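Local coordinates for protein ECXA (Escherichia coli, PDB 4L63) that binds a zinc ion and is probably a metallopeptidase of the metzincin kind, cleaving peptide bonds at that metal, at residues A[5-9]-A[205-210]; A[23-29]-A[108-114]; A[33-37]-A[64-68]; A[71-76]-A[234-238]; A[228-232]-A[250-254]. All blocks are in the same frame, centred on the assembly; numbering follows the deposited sequence.

Contact 1 of 5, residues A[5-9]-A[205-210]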
# COMPACT_ATOMS: atom_id res chain seq x y z
N THR A 5 0.45 6.60 13.87
CA THR A 5 -0.22 5.51 14.58
C THR A 5 0.37 4.17 14.16
O THR A 5 0.48 3.89 12.97
CB THR A 5 -1.72 5.53 14.30
OG1 THR A 5 -2.24 6.81 14.66
CG2 THR A 5 -2.44 4.45 15.12
N PRO A 6 0.78 3.35 15.14
CA PRO A 6 1.32 2.02 14.86
C PRO A 6 0.30 1.15 14.11
O PRO A 6 -0.89 1.30 14.33
CB PRO A 6 1.60 1.45 16.26
CG PRO A 6 1.73 2.64 17.14
CD PRO A 6 0.82 3.69 16.57
N ASN A 7 0.77 0.27 13.23
CA ASN A 7 -0.14 -0.58 12.46
C ASN A 7 -1.10 -1.35 13.34
O ASN A 7 -2.28 -1.49 13.02
CB ASN A 7 0.68 -1.55 11.60
CG ASN A 7 1.32 -0.85 10.42
OD1 ASN A 7 0.93 0.26 10.06
ND2 ASN A 7 2.32 -1.50 9.82
N GLU A 8 -0.60 -1.85 14.47
CA GLU A 8 -1.43 -2.67 15.35
C GLU A 8 -2.65 -1.91 15.87
O GLU A 8 -3.69 -2.51 16.15
CB GLU A 8 -0.60 -3.20 16.52
CG GLU A 8 -1.36 -4.19 17.45
CD GLU A 8 -1.90 -5.43 16.73
OE1 GLU A 8 -1.37 -5.79 15.65
OE2 GLU A 8 -2.84 -6.06 17.26
N GLU A 9 -2.55 -0.58 15.96
CA GLU A 9 -3.69 0.23 16.42
C GLU A 9 -4.62 0.67 15.29
O GLU A 9 -5.67 1.26 15.55
CB GLU A 9 -3.18 1.47 17.16
CG GLU A 9 -2.42 1.15 18.44
CD GLU A 9 -1.86 2.39 19.12
OE1 GLU A 9 -2.46 3.48 18.97
OE2 GLU A 9 -0.81 2.28 19.79
N TYR A 205 -5.34 -1.42 25.82
CA TYR A 205 -5.09 -0.02 25.47
C TYR A 205 -6.04 0.91 26.20
O TYR A 205 -7.15 0.53 26.54
CB TYR A 205 -5.26 0.22 23.97
CG TYR A 205 -4.48 -0.68 23.05
CD1 TYR A 205 -4.98 -1.92 22.67
CD2 TYR A 205 -3.25 -0.29 22.53
CE1 TYR A 205 -4.28 -2.75 21.82
CE2 TYR A 205 -2.54 -1.11 21.68
CZ TYR A 205 -3.06 -2.34 21.32
OH TYR A 205 -2.38 -3.17 20.47
N ASP A 206 -5.58 2.14 26.44
CA ASP A 206 -6.49 3.22 26.78
C ASP A 206 -6.64 4.11 25.56
O ASP A 206 -5.69 4.79 25.15
CB ASP A 206 -5.98 4.04 27.97
CG ASP A 206 -6.93 5.18 28.33
OD1 ASP A 206 -8.05 4.90 28.81
OD2 ASP A 206 -6.56 6.35 28.11
N TYR A 207 -7.83 4.09 24.97
CA TYR A 207 -8.12 4.81 23.73
C TYR A 207 -7.77 6.30 23.82
O TYR A 207 -7.21 6.87 22.88
CB TYR A 207 -9.60 4.65 23.36
CG TYR A 207 -10.03 5.49 22.18
CD1 TYR A 207 -9.64 5.16 20.89
CD2 TYR A 207 -10.82 6.62 22.36
CE1 TYR A 207 -10.03 5.93 19.80
CE2 TYR A 207 -11.22 7.39 21.29
CZ TYR A 207 -10.83 7.04 20.01
OH TYR A 207 -11.22 7.81 18.94
N ILE A 208 -8.10 6.92 24.95
CA ILE A 208 -7.85 8.35 25.11
C ILE A 208 -6.36 8.64 25.06
O ILE A 208 -5.91 9.56 24.37
CB ILE A 208 -8.41 8.88 26.44
CG1 ILE A 208 -9.93 8.68 26.49
CG2 ILE A 208 -8.07 10.36 26.60
CD1 ILE A 208 -10.57 9.29 27.72
N ASP A 209 -5.59 7.85 25.80
CA ASP A 209 -4.15 7.98 25.84
C ASP A 209 -3.53 7.75 24.46
O ASP A 209 -2.63 8.49 24.05
CB ASP A 209 -3.55 7.01 26.86
CG ASP A 209 -2.11 7.33 27.19
OD1 ASP A 209 -1.80 8.52 27.42
OD2 ASP A 209 -1.29 6.39 27.22
N ARG A 210 -3.99 6.73 23.75
CA ARG A 210 -3.47 6.47 22.41
C ARG A 210 -3.88 7.58 21.44
O ARG A 210 -3.09 7.98 20.58
CB ARG A 210 -3.95 5.10 21.89
CG ARG A 210 -3.53 3.92 22.76
CD ARG A 210 -2.09 4.05 23.20
NE ARG A 210 -1.17 4.09 22.07
CZ ARG A 210 0.07 4.56 22.13
NH1 ARG A 210 0.54 5.06 23.27
NH2 ARG A 210 0.84 4.56 21.05
O HOH W 1 -2.50 -5.72 20.37
O HOH W 2 -1.48 6.37 19.07
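Glu9 and Arg210 form a salt bridge that ties the N-terminal loop ahead of strand 12-16 to the N-capped first turn of helix 207-215. Glu9 OE2 accepts from Arg210 NE at 2.9 Å and, weakly, from Arg210 NH2 at 3.1 Å; OE1 takes a further weak bond from NE. Carboxylate and guanidinium stand nearly upright to one another, their planes 79° apart, so NE meets OE2 from above the carboxylate plane rather than in a flat, two-oxygen pairing. Beyond CG the Glu9 chain is extended, whereas Arg210 doubles over at chi2 (-44°) and chi3, which brings NE round to the acid. A water reinforces the link by donating to both Glu9 OE1 and Arg210 O. The cap of the helix is Asp206, whose OD2 accepts from Asp209 N.

Packing takes over further out. Glu9 CG lies 4.0 Å from Tyr205 CE2, obliquely to the ring, and Pro6 approaches the guanidinium edge more loosely. Glu8 crosses Tyr205 at about a right angle; its OE1 is in a salt bridge with Lys11, while OE2 accepts from a second water. That water sits 2.6 Å from Tyr205 OH, a hydroxyl that also has a weak bond with Asn171. The ring is about 11 Å from the bound zinc, and Glu8 CG comes within 3.3 Å of Tyr205 OH.

Contact 2 of 5, residues A[23-29]-A[108-114]; sequences YNITSIY and FDPSGNS
Phe108 turns its ring edge toward the face of Tyr23 in an offset edge-to-face pair, centroids 5.8 Å apart and planes at 67°. The same tyrosine is touched obliquely by Pro110, whose CG lies 3.6 Å from Tyr23 CE1. Ile28 fills the angle between these rings and the loop: its CD1 comes within 3.7 Å of Phe108 CZ, while CG2, anti to the backbone N, rests on Pro110 O and the CA of Gly112. On the other flank Ser114 OG donates to Tyr29 OH at 2.8 Å. Both Ser114 OG and Gly112 O lie at the edge of the Tyr29 ring, near its plane, and Tyr29 OH is bonded to Ile165 O as well.

Segment 108-114 is the connection of a beta hairpin: it joins strand 104-107, the antiparallel edge strand of the sheet as in metzincins, to strand 115-119. Helix 25-29 packs against this connection, and the Phe108 side chain is about 10 Å from the zinc.

Local bonds fix the shape of both partners. Asp109 to Gly112 is a type I turn, and Asp109 OD1 accepts from Ser111 N, met from well above the carboxylate plane, to make an Asx turn. Ser114 OG is gripped a second time, by Asp109 N at a nearly straight 177°. Asn24 caps the helix, its OD1 accepting from Ser27 N at 3.0 Å and weakly from Thr26 N. Tyr23 OH is anchored to His180 O, and Tyr15 adds another ring against both Tyr23 and Phe108.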
# COMPACT_ATOMS: atom_id res chain seq x y z
N TYR A 23 -19.95 -11.90 8.53
CA TYR A 23 -21.37 -11.63 8.70
C TYR A 23 -21.75 -10.37 7.91
O TYR A 23 -20.99 -9.40 7.84
CB TYR A 23 -21.73 -11.50 10.19
CG TYR A 23 -21.82 -12.84 10.87
CD1 TYR A 23 -22.95 -13.64 10.72
CD2 TYR A 23 -20.78 -13.33 11.65
CE1 TYR A 23 -23.05 -14.88 11.33
CE2 TYR A 23 -20.86 -14.57 12.26
CZ TYR A 23 -22.00 -15.34 12.10
OH TYR A 23 -22.10 -16.58 12.71
N ASN A 24 -22.91 -10.43 7.29
CA ASN A 24 -23.43 -9.36 6.46
C ASN A 24 -24.45 -8.57 7.27
O ASN A 24 -25.57 -9.04 7.47
CB ASN A 24 -24.07 -9.94 5.20
CG ASN A 24 -24.43 -8.88 4.18
OD1 ASN A 24 -24.92 -7.81 4.52
ND2 ASN A 24 -24.22 -9.20 2.91
N ILE A 25 -24.07 -7.38 7.75
CA ILE A 25 -24.96 -6.64 8.64
C ILE A 25 -26.14 -6.03 7.88
O ILE A 25 -27.13 -5.63 8.48
CB ILE A 25 -24.21 -5.53 9.43
CG1 ILE A 25 -23.65 -4.46 8.49
CG2 ILE A 25 -23.11 -6.14 10.31
CD1 ILE A 25 -23.17 -3.22 9.22
N THR A 26 -26.04 -5.98 6.56
CA THR A 26 -27.17 -5.56 5.74
C THR A 26 -28.21 -6.68 5.73
O THR A 26 -29.41 -6.43 5.88
CB THR A 26 -26.77 -5.22 4.29
OG1 THR A 26 -25.86 -4.12 4.28
CG2 THR A 26 -28.00 -4.86 3.45
N SER A 27 -27.75 -7.92 5.57
CA SER A 27 -28.64 -9.08 5.61
C SER A 27 -29.21 -9.29 7.01
O SER A 27 -30.38 -9.67 7.17
CB SER A 27 -27.90 -10.34 5.17
OG SER A 27 -27.31 -10.17 3.90
N ILE A 28 -28.39 -9.04 8.02
CA ILE A 28 -28.78 -9.29 9.41
C ILE A 28 -29.80 -8.28 9.92
O ILE A 28 -30.80 -8.66 10.52
CB ILE A 28 -27.54 -9.30 10.34
CG1 ILE A 28 -26.66 -10.52 10.05
CG2 ILE A 28 -27.97 -9.32 11.80
CD1 ILE A 28 -25.30 -10.49 10.76
N TYR A 29 -29.56 -7.00 9.66
CA TYR A 29 -30.42 -5.95 10.20
C TYR A 29 -31.45 -5.42 9.20
O TYR A 29 -32.43 -4.77 9.58
CB TYR A 29 -29.57 -4.78 10.71
CG TYR A 29 -28.62 -5.15 11.83
CD1 TYR A 29 -29.07 -5.88 12.94
CD2 TYR A 29 -27.29 -4.78 11.79
CE1 TYR A 29 -28.21 -6.22 13.96
CE2 TYR A 29 -26.42 -5.12 12.82
CZ TYR A 29 -26.88 -5.84 13.90
OH TYR A 29 -26.02 -6.17 14.92
N PHE A 108 -23.43 -9.53 19.82
CA PHE A 108 -23.69 -9.55 18.39
C PHE A 108 -24.49 -10.78 18.02
O PHE A 108 -24.02 -11.91 18.17
CB PHE A 108 -22.39 -9.51 17.58
CG PHE A 108 -22.60 -9.44 16.09
CD1 PHE A 108 -22.97 -8.25 15.48
CD2 PHE A 108 -22.43 -10.56 15.30
CE1 PHE A 108 -23.17 -8.18 14.11
CE2 PHE A 108 -22.61 -10.50 13.93
CZ PHE A 108 -22.99 -9.31 13.33
N ASP A 109 -25.70 -10.55 17.53
CA ASP A 109 -26.62 -11.64 17.20
C ASP A 109 -26.96 -11.65 15.71
O ASP A 109 -27.62 -10.74 15.21
CB ASP A 109 -27.90 -11.51 18.03
CG ASP A 109 -28.94 -12.55 17.67
OD1 ASP A 109 -28.56 -13.66 17.24
OD2 ASP A 109 -30.15 -12.25 17.81
N PRO A 110 -26.51 -12.70 15.00
CA PRO A 110 -26.74 -12.84 13.56
C PRO A 110 -28.22 -12.91 13.19
O PRO A 110 -28.56 -12.73 12.02
CB PRO A 110 -26.03 -14.16 13.23
CG PRO A 110 -24.96 -14.28 14.29
CD PRO A 110 -25.60 -13.74 15.53
N SER A 111 -29.08 -13.16 14.16
CA SER A 111 -30.52 -13.17 13.91
C SER A 111 -31.08 -11.75 13.84
O SER A 111 -32.20 -11.54 13.37
CB SER A 111 -31.25 -13.96 15.00
OG SER A 111 -30.98 -15.35 14.87
N GLY A 112 -30.31 -10.78 14.31
CA GLY A 112 -30.71 -9.38 14.25
C GLY A 112 -30.97 -8.76 15.60
O GLY A 112 -30.97 -7.53 15.73
N ASN A 113 -31.19 -9.59 16.62
CA ASN A 113 -31.44 -9.10 17.97
C ASN A 113 -30.16 -8.86 18.76
O ASN A 113 -29.94 -9.44 19.83
CB ASN A 113 -32.34 -10.06 18.74
CG ASN A 113 -32.84 -9.47 20.04
OD1 ASN A 113 -33.02 -8.26 20.15
ND2 ASN A 113 -33.06 -10.32 21.04
N SER A 114 -29.30 -7.99 18.22
CA SER A 114 -28.07 -7.60 18.90
C SER A 114 -28.40 -6.66 20.05
O SER A 114 -29.23 -5.76 19.90
CB SER A 114 -27.10 -6.95 17.92
OG SER A 114 -26.57 -7.91 17.03

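Contact 3 of 5, residues A[33-37]-A[64-68]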
# COMPACT_ATOMS: atom_id res chain seq x y z
N ILE A 33 -31.03 0.04 10.00
CA ILE A 33 -30.89 -0.56 11.32
C ILE A 33 -31.89 0.01 12.32
O ILE A 33 -31.74 1.14 12.81
CB ILE A 33 -29.45 -0.40 11.86
CG1 ILE A 33 -28.48 -1.18 10.97
CG2 ILE A 33 -29.36 -0.86 13.30
CD1 ILE A 33 -27.04 -1.16 11.44
N ASN A 34 -32.91 -0.78 12.61
CA ASN A 34 -33.96 -0.40 13.54
C ASN A 34 -33.51 -0.69 14.96
O ASN A 34 -33.05 -1.79 15.25
CB ASN A 34 -35.23 -1.18 13.20
CG ASN A 34 -36.05 -0.52 12.11
OD1 ASN A 34 -35.84 0.64 11.76
ND2 ASN A 34 -36.92 -1.31 11.48
N TYR A 35 -33.63 0.28 15.86
CA TYR A 35 -33.17 0.05 17.23
C TYR A 35 -34.05 0.69 18.30
O TYR A 35 -34.66 1.73 18.06
CB TYR A 35 -31.73 0.53 17.38
CG TYR A 35 -31.55 2.03 17.29
CD1 TYR A 35 -31.39 2.66 16.06
CD2 TYR A 35 -31.52 2.81 18.44
CE1 TYR A 35 -31.22 4.02 15.97
CE2 TYR A 35 -31.35 4.17 18.36
CZ TYR A 35 -31.20 4.78 17.13
OH TYR A 35 -31.02 6.14 17.05
N THR A 36 -34.09 0.06 19.47
CA THR A 36 -34.89 0.57 20.58
C THR A 36 -34.02 1.15 21.69
O THR A 36 -32.94 0.62 21.99
CB THR A 36 -35.79 -0.54 21.19
OG1 THR A 36 -34.99 -1.44 21.96
CG2 THR A 36 -36.53 -1.30 20.10
N VAL A 37 -34.47 2.26 22.27
CA VAL A 37 -33.77 2.91 23.38
C VAL A 37 -34.75 3.37 24.46
O VAL A 37 -35.53 4.30 24.25
CB VAL A 37 -32.94 4.12 22.91
CG1 VAL A 37 -32.30 4.82 24.09
CG2 VAL A 37 -31.88 3.70 21.91
N VAL A 64 -26.98 7.48 21.75
CA VAL A 64 -27.09 6.44 20.74
C VAL A 64 -27.29 7.13 19.40
O VAL A 64 -26.71 6.70 18.39
CB VAL A 64 -28.24 5.47 21.03
CG1 VAL A 64 -28.33 4.42 19.95
CG2 VAL A 64 -28.04 4.82 22.39
N ARG A 65 -28.08 8.20 19.42
CA ARG A 65 -28.29 9.07 18.26
C ARG A 65 -26.97 9.55 17.67
O ARG A 65 -26.67 9.32 16.50
CB ARG A 65 -29.16 10.28 18.64
CG ARG A 65 -29.86 10.96 17.47
CD ARG A 65 -31.32 11.19 17.75
NE ARG A 65 -31.58 12.39 18.55
CZ ARG A 65 -32.06 12.38 19.79
NH1 ARG A 65 -32.33 11.23 20.38
NH2 ARG A 65 -32.27 13.52 20.44
N GLU A 66 -26.19 10.22 18.51
CA GLU A 66 -24.96 10.88 18.07
C GLU A 66 -23.90 9.87 17.66
O GLU A 66 -23.19 10.07 16.67
CB GLU A 66 -24.43 11.79 19.18
CG GLU A 66 -23.41 12.83 18.74
CD GLU A 66 -22.01 12.25 18.58
OE1 GLU A 66 -21.71 11.23 19.24
OE2 GLU A 66 -21.22 12.83 17.81
N ALA A 67 -23.81 8.78 18.41
CA ALA A 67 -22.80 7.75 18.18
C ALA A 67 -23.00 7.07 16.84
O ALA A 67 -22.04 6.72 16.16
CB ALA A 67 -22.82 6.72 19.29
N PHE A 68 -24.26 6.84 16.50
CA PHE A 68 -24.66 6.23 15.25
C PHE A 68 -24.30 7.08 14.06
O PHE A 68 -23.99 6.61 13.00
CB PHE A 68 -26.14 5.94 15.26
CG PHE A 68 -26.47 4.50 15.46
CD1 PHE A 68 -27.38 4.12 16.42
CD2 PHE A 68 -25.87 3.53 14.70
CE1 PHE A 68 -27.69 2.80 16.62
CE2 PHE A 68 -26.16 2.21 14.89
CZ PHE A 68 -27.07 1.84 15.84
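Strand 33-36 and helix 64-68 touch through Tyr35, Val64 and Phe68, running close to antiparallel at 156° with 11.7 Å between their short axes. That spacing leaves the whole contact to side chains; no hydrogen bond crosses it. Tyr35 and Phe68 carry the largest shares. With chi1 at 68°, Tyr35 CG sits between the backbone N and the carbonyl carbon, and the ring stands off the strand toward the helix. Phe68 covers one face, its CE1 3.7 Å above the plane and over the ring centre. The two planes are 39° apart, a tilted pair, and the two side chains point opposite ways as they pass. Val64 presses in obliquely with a single methyl, CG1, at 3.4 Å from Tyr35 CE2. Its other methyl, CG2, meets Val37 CG2 tip to tip at 4.0 Å, and Val37 CG2 also lies at the edge of the Tyr35 ring. Ile33 closes the opposite end more loosely, with CG2 4.4 Å from Phe68 CZ.

The chain leaves strand 33-36, passes through helix 60-70 and returns in strand 78-80, parallel and adjacent: a beta-alpha-beta crossover. Phe93 of strand 91-96 meets Val37 and Val64, Val78 touches Phe68, and Ile162 of helix 146-165, the helix bearing His160 and His164, packs on Ala67 and Phe68.

Contact 4 of 5, residues A[71-76]-A[234-238]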
# COMPACT_ATOMS: atom_id res chain seq x y z
N TRP A 71 -20.80 6.89 12.85
CA TRP A 71 -20.50 5.74 12.01
C TRP A 71 -21.16 5.86 10.64
O TRP A 71 -20.92 5.04 9.75
CB TRP A 71 -20.95 4.45 12.70
CG TRP A 71 -20.12 4.04 13.87
CD1 TRP A 71 -20.34 4.34 15.19
CD2 TRP A 71 -18.92 3.26 13.84
NE1 TRP A 71 -19.35 3.79 15.97
CE2 TRP A 71 -18.46 3.12 15.16
CE3 TRP A 71 -18.18 2.66 12.81
CZ2 TRP A 71 -17.32 2.41 15.49
CZ3 TRP A 71 -17.03 1.95 13.14
CH2 TRP A 71 -16.61 1.84 14.47
N ALA A 72 -21.97 6.91 10.47
CA ALA A 72 -22.69 7.17 9.23
C ALA A 72 -21.83 7.22 7.95
O ALA A 72 -22.30 6.84 6.88
CB ALA A 72 -23.49 8.46 9.36
N PRO A 73 -20.57 7.71 8.04
CA PRO A 73 -19.71 7.65 6.85
C PRO A 73 -19.52 6.25 6.25
O PRO A 73 -19.08 6.14 5.10
CB PRO A 73 -18.37 8.19 7.36
CG PRO A 73 -18.76 9.16 8.41
CD PRO A 73 -19.97 8.58 9.08
N SER A 74 -19.84 5.20 7.01
CA SER A 74 -19.75 3.84 6.50
C SER A 74 -20.90 3.51 5.53
O SER A 74 -20.82 2.52 4.79
CB SER A 74 -19.76 2.83 7.65
OG SER A 74 -21.04 2.79 8.24
N GLY A 75 -21.95 4.33 5.52
CA GLY A 75 -23.04 4.16 4.58
C GLY A 75 -24.26 3.51 5.19
O GLY A 75 -25.30 3.37 4.55
N ILE A 76 -24.13 3.20 6.48
CA ILE A 76 -25.22 2.66 7.27
C ILE A 76 -26.29 3.70 7.51
O ILE A 76 -26.02 4.88 7.61
CB ILE A 76 -24.78 2.22 8.67
CG1 ILE A 76 -24.04 3.33 9.38
CG2 ILE A 76 -23.94 0.96 8.59
CD1 ILE A 76 -24.36 3.45 10.85
N VAL A 234 -16.56 -1.36 8.50
CA VAL A 234 -18.02 -1.50 8.47
C VAL A 234 -18.54 -1.60 7.03
O VAL A 234 -19.49 -2.34 6.77
CB VAL A 234 -18.71 -0.35 9.23
CG1 VAL A 234 -20.23 -0.45 9.11
CG2 VAL A 234 -18.30 -0.39 10.70
N ARG A 235 -17.93 -0.86 6.10
CA ARG A 235 -18.27 -1.02 4.68
C ARG A 235 -18.12 -2.46 4.21
O ARG A 235 -18.93 -2.95 3.42
CB ARG A 235 -17.40 -0.13 3.79
CG ARG A 235 -17.80 1.32 3.80
CD ARG A 235 -17.19 2.09 2.64
NE ARG A 235 -17.70 3.45 2.65
CZ ARG A 235 -18.90 3.79 2.21
NH1 ARG A 235 -19.71 2.86 1.71
NH2 ARG A 235 -19.31 5.05 2.27
N VAL A 236 -17.08 -3.13 4.68
CA VAL A 236 -16.91 -4.55 4.41
C VAL A 236 -18.03 -5.37 5.05
O VAL A 236 -18.62 -6.24 4.40
CB VAL A 236 -15.55 -5.05 4.92
CG1 VAL A 236 -15.47 -6.57 4.83
CG2 VAL A 236 -14.42 -4.41 4.11
N MET A 237 -18.35 -5.07 6.31
CA MET A 237 -19.39 -5.80 7.05
C MET A 237 -20.77 -5.56 6.45
O MET A 237 -21.67 -6.37 6.63
CB MET A 237 -19.40 -5.41 8.53
CG MET A 237 -18.09 -5.70 9.28
SD MET A 237 -17.41 -7.35 9.01
CE MET A 237 -18.65 -8.38 9.78
N ARG A 238 -20.93 -4.44 5.75
CA ARG A 238 -22.21 -4.15 5.08
C ARG A 238 -22.41 -5.01 3.84
O ARG A 238 -23.54 -5.22 3.42
CB ARG A 238 -22.32 -2.68 4.68
CG ARG A 238 -22.55 -1.74 5.84
CD ARG A 238 -22.59 -0.30 5.36
NE ARG A 238 -23.65 -0.08 4.38
CZ ARG A 238 -23.52 0.71 3.31
NH1 ARG A 238 -22.37 1.33 3.08
NH2 ARG A 238 -24.54 0.86 2.48
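Val234 packs tightly into the bend of 71-76, spreading its two methyls over different partners. CG1, anti to the backbone N (chi1 176°), lies 3.5 Å from Ser74 OG and also reaches Ile76 CG2. CG2 meets the benzo part of the Trp71 indole obliquely, 3.6 Å from CZ3. Ser74 is buried and held by its own turn: its OG donates to Trp71 O at 2.7 Å, nearly along the C=O axis, and its N bonds to the same oxygen. Trp71 is fixed at the far end by NE1, bonded to Lys159 O; its side chain is about 10 Å from the zinc.

Residues 72-74 are a short 3-10 turn between helix 60-70 and strand 78-80, and helix 228-239 packs against it. At Ser74 O and Gly75 the contact becomes polar and looser, with two partly exposed arginines. Arg238 NH1 gives Ser74 O a short but weak bond, 2.6 Å with an angle of 127° at the hydrogen, the oxygen lying at the guanidinium edge, near its plane. The same oxygen sits over one face of the Arg235 guanidinium, 3.3 Å above its plane. Gly75 turns the chain with phi at 102°, and its carbonyl oxygen lies over a face of the Arg238 guanidinium, toward the rim. The aliphatic part of Arg238 crosses Ile76 at about a right angle, with Arg238 CD 3.7 Å from Ile76 CG2.

Contact 5 of 5, residues A[228-232]-A[250-254]; sequences RNDIE and FSCLG
Arg228 reaches from the first turn of helix 228-239 to the backbone and side chain of Ser251. From CB, which points at the other segment, CG continues anti to the backbone N (chi1 -178°), and an unusual chi2 bends the chain across Asn229, so that CD passes 3.7 Å from Asn229 OD1. Past NE the guanidinium is held flat by three bonds near its own plane. NH1 makes two of them: an almost straight one to Ser251 OG, 2.9 Å at 170°, and one to Asn229 OD1 at 3.0 Å within its own helix. NH2 makes the third, to Ser251 O at 3.0 Å, arriving above the carbonyl plane rather than on a lone pair. The grip is therefore end-on, with one nitrogen to each of two oxygens of a single serine. NH2 also has Cys252 CB beside it at 4.0 Å. Glu232, one helical turn on, lays its CG over a face of the guanidinium, toward the rim. Glu232 CB rests 3.9 Å from Ser251 CB.

Both polar partners are shared. Ser251 OG is also bonded to Ala187 O, and Asn229 OD1 to Gln194 NE2, so the arginine joins a network running through the loop near Cys189. The Cys189-Cys252 disulfide staples the same loop to the C-terminal segment that follows helix 246-249. Val12 of strand 12-16 packs on Asn229 and Asp230 of helix 228-239.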
# COMPACT_ATOMS: atom_id res chain seq x y z
N ARG A 228 -10.55 6.09 10.03
CA ARG A 228 -10.74 5.78 8.62
C ARG A 228 -10.90 4.28 8.41
O ARG A 228 -11.82 3.83 7.73
CB ARG A 228 -9.57 6.27 7.76
CG ARG A 228 -9.78 5.99 6.27
CD ARG A 228 -8.51 5.47 5.61
NE ARG A 228 -8.72 5.13 4.21
CZ ARG A 228 -8.77 3.88 3.75
NH1 ARG A 228 -8.63 2.85 4.59
NH2 ARG A 228 -8.95 3.65 2.45
N ASN A 229 -10.02 3.49 9.01
CA ASN A 229 -10.10 2.04 8.82
C ASN A 229 -11.33 1.44 9.50
O ASN A 229 -11.90 0.47 8.98
CB ASN A 229 -8.82 1.35 9.33
CG ASN A 229 -7.64 1.60 8.41
OD1 ASN A 229 -7.76 2.29 7.41
ND2 ASN A 229 -6.49 1.01 8.73
N ASP A 230 -11.75 1.99 10.63
CA ASP A 230 -12.99 1.55 11.28
C ASP A 230 -14.17 1.68 10.32
O ASP A 230 -15.01 0.78 10.21
CB ASP A 230 -13.28 2.37 12.54
CG ASP A 230 -12.37 2.03 13.70
OD1 ASP A 230 -11.80 0.91 13.72
OD2 ASP A 230 -12.23 2.88 14.60
N ILE A 231 -14.23 2.81 9.63
CA ILE A 231 -15.31 3.08 8.68
C ILE A 231 -15.26 2.11 7.50
O ILE A 231 -16.27 1.56 7.10
CB ILE A 231 -15.24 4.54 8.15
CG1 ILE A 231 -15.46 5.54 9.29
CG2 ILE A 231 -16.23 4.76 7.03
CD1 ILE A 231 -16.81 5.41 9.98
N GLU A 232 -14.07 1.89 6.95
CA GLU A 232 -13.90 0.93 5.87
C GLU A 232 -14.23 -0.50 6.33
O GLU A 232 -14.72 -1.31 5.53
CB GLU A 232 -12.47 0.99 5.31
CG GLU A 232 -12.18 2.26 4.54
CD GLU A 232 -13.22 2.54 3.47
OE1 GLU A 232 -13.48 1.64 2.64
OE2 GLU A 232 -13.78 3.65 3.46
N PHE A 250 -8.44 -5.84 2.13
CA PHE A 250 -7.65 -4.62 1.94
C PHE A 250 -8.52 -3.44 1.58
O PHE A 250 -9.46 -3.59 0.81
CB PHE A 250 -6.60 -4.81 0.84
CG PHE A 250 -5.74 -6.02 1.03
CD1 PHE A 250 -4.75 -6.03 1.99
CD2 PHE A 250 -5.89 -7.13 0.22
CE1 PHE A 250 -3.94 -7.13 2.15
CE2 PHE A 250 -5.09 -8.24 0.38
CZ PHE A 250 -4.13 -8.24 1.35
N SER A 251 -8.20 -2.25 2.10
CA SER A 251 -9.00 -1.07 1.76
C SER A 251 -8.17 0.05 1.10
O SER A 251 -8.71 1.10 0.80
CB SER A 251 -9.71 -0.51 3.00
OG SER A 251 -8.78 0.06 3.91
N CYS A 252 -6.88 -0.18 0.89
CA CYS A 252 -6.10 0.81 0.13
C CYS A 252 -4.92 0.18 -0.61
O CYS A 252 -3.89 0.83 -0.80
CB CYS A 252 -5.61 1.95 1.07
SG CYS A 252 -4.24 1.58 2.23
N LEU A 253 -5.08 -1.06 -1.07
CA LEU A 253 -3.96 -1.76 -1.70
C LEU A 253 -3.63 -1.17 -3.06
O LEU A 253 -2.51 -1.31 -3.55
CB LEU A 253 -4.25 -3.26 -1.84
CG LEU A 253 -3.02 -4.10 -2.21
CD1 LEU A 253 -1.91 -3.85 -1.20
CD2 LEU A 253 -3.39 -5.59 -2.27
N GLY A 254 -4.60 -0.48 -3.66
CA GLY A 254 -4.37 0.24 -4.91
C GLY A 254 -3.16 1.16 -4.82
O GLY A 254 -2.47 1.41 -5.82

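Contact 3 is the buried one, an apolar strand-helix packing without a crossing hydrogen bond. Contacts 2 and 4 are partly buried and mix aromatic or aliphatic packing with polar bonds at a turn. Contacts 1 and 5 lie at the surface and are held chiefly by an arginine, in one against a carboxylate, in the other against a serine. Contacts 4 and 5 use the same helix, 228-239, and touch where Ile231 packs on Pro73 and Ser74. Contact 2 meets contact 4 through Thr26 OG1 and Arg238 O, 2.7 Å apart, and adjoins contact 3 in sequence. Contact 1 stands across the chain's centre from contacts 2 and 3.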